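Local coordinates for probable enoyl-CoA hydratase/isomerase (Pseudomonas aeruginosa PAO1, PDB 5YLO), which probably acts as a Delta3,Delta2-enoyl-CoA isomerase of the crotonase family in the breakdown of unsaturated fatty acids, at residues G222-L225 with A226-L229. Residues are numbered along the deposited sequence; the frame is centred on the assembly and turned at random.
Sequences GRSL and AEQL
Ser224 OG sits between its own backbone N and carbonyl carbon, chi1 68°, which turns the hydroxyl toward the backbone N of Glu227. Arg223 has the same kind of first torsion and bends again about its CB-CG and CG-CD bonds, so that its guanidinium folds back to Gln228. Ser224 OG accepts from Glu227 N at 3.2 Å, and the N-H points almost straight at it (168°). In return, Glu227 OE1 takes a weak hydrogen bond from Ser224 N at 3.4 Å. The two bonds make a capping box at the N-terminus of helix 225-232, which follows helix 207-220 after a short loop. Water 1 accepts from Ala226 N at 2.7 Å, occupying another N-H of the first turn. The helical bonds then begin, from Gln228 N to Ser224 O and from Leu229 N to Leu225 O.

The aliphatic part of Arg223 crosses the Glu227 side chain at a slant, with Arg223 CG 3.7 Å from Glu227 CB. The charged groups of these two residues do not meet. Instead, Arg223 NH1 donates to Gln228 OE1 at 2.9 Å. The acceptor is at the guanidinium edge, tilted somewhat out of its plane, and the guanidinium and amide planes are 68° apart. Gln228 is buried, and the other end of its amide is also held: NE2 bonds to Leu216 O of helix 207-220, tying the two helices together. On another side of the turn, Leu225 CD1 packs against Leu229 CG at 4.1 Å. These two leucines face a second subunit, where Leu225 packs on His97 and Leu229 on His90. Arg223 O accepts a hydrogen bond from Trp150 of that same subunit.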
loop_
_atom_site.group_PDB
_atom_site.type_symbol
_atom_site.label_atom_id
_atom_site.label_comp_id
_atom_site.label_asym_id
_atom_site.label_seq_id
_atom_site.Cartn_x
_atom_site.Cartn_y
_atom_site.Cartn_z
ATOM N N GLY A 222 11.156 5.945 1.260
ATOM C CA GLY A 222 12.335 5.536 0.532
ATOM C C GLY A 222 13.447 4.925 1.351
ATOM O O GLY A 222 14.495 4.594 0.787
ATOM N N ARG A 223 13.262 4.758 2.660
ATOM C CA ARG A 223 14.290 4.180 3.512
ATOM C C ARG A 223 13.685 3.101 4.403
ATOM O O ARG A 223 12.469 3.039 4.607
ATOM C CB ARG A 223 14.984 5.256 4.364
ATOM C CG ARG A 223 14.239 5.637 5.622
ATOM C CD ARG A 223 13.779 7.083 5.597
ATOM N NE ARG A 223 14.880 8.040 5.521
ATOM C CZ ARG A 223 14.831 9.271 6.023
ATOM N NH1 ARG A 223 13.743 9.691 6.657
ATOM N NH2 ARG A 223 15.873 10.081 5.905
ATOM N N SER A 224 14.556 2.240 4.927
ATOM C CA SER A 224 14.126 1.164 5.805
ATOM C C SER A 224 13.681 1.734 7.151
ATOM O O SER A 224 13.787 2.935 7.419
ATOM C CB SER A 224 15.252 0.150 5.992
ATOM O OG SER A 224 16.324 0.709 6.734
ATOM N N LEU A 225 13.172 0.855 8.015
ATOM C CA LEU A 225 12.800 1.299 9.353
ATOM C C LEU A 225 14.027 1.733 10.142
ATOM O O LEU A 225 14.004 2.773 10.811
ATOM C CB LEU A 225 12.045 0.196 10.094
ATOM C CG LEU A 225 11.707 0.506 11.555
ATOM C CD1 LEU A 225 10.759 1.692 11.667
ATOM C CD2 LEU A 225 11.124 -0.713 12.244
ATOM N N ALA A 226 15.112 0.958 10.067
ATOM C CA ALA A 226 16.323 1.314 10.801
ATOM C C ALA A 226 16.867 2.663 10.346
ATOM O O ALA A 226 17.285 3.483 11.173
ATOM C CB ALA A 226 17.382 0.227 10.632
ATOM N N GLU A 227 16.866 2.913 9.034
ATOM C CA GLU A 227 17.292 4.214 8.529
ATOM C C GLU A 227 16.377 5.325 9.028
ATOM O O GLU A 227 16.844 6.385 9.458
ATOM C CB GLU A 227 17.321 4.205 7.002
ATOM C CG GLU A 227 18.418 3.365 6.392
ATOM C CD GLU A 227 18.606 3.660 4.920
ATOM O OE1 GLU A 227 17.702 3.329 4.124
ATOM O OE2 GLU A 227 19.656 4.232 4.561
ATOM N N GLN A 228 15.062 5.099 8.964
ATOM C CA GLN A 228 14.109 6.099 9.434
ATOM C C GLN A 228 14.371 6.467 10.889
ATOM O O GLN A 228 14.317 7.645 11.260
ATOM C CB GLN A 228 12.681 5.577 9.255
ATOM C CG GLN A 228 11.587 6.492 9.795
ATOM C CD GLN A 228 11.096 7.501 8.772
ATOM O OE1 GLN A 228 11.855 7.957 7.919
ATOM N NE2 GLN A 228 9.816 7.849 8.853
ATOM N N LEU A 229 14.680 5.472 11.724
ATOM C CA LEU A 229 14.957 5.748 13.129
ATOM C C LEU A 229 16.274 6.497 13.298
ATOM O O LEU A 229 16.382 7.384 14.153
ATOM C CB LEU A 229 14.963 4.445 13.929
ATOM C CG LEU A 229 13.663 3.634 13.894
ATOM C CD1 LEU A 229 13.740 2.427 14.817
ATOM C CD2 LEU A 229 12.472 4.509 14.250
HETATM O O HOH W 1 15.066 -1.550 8.983
#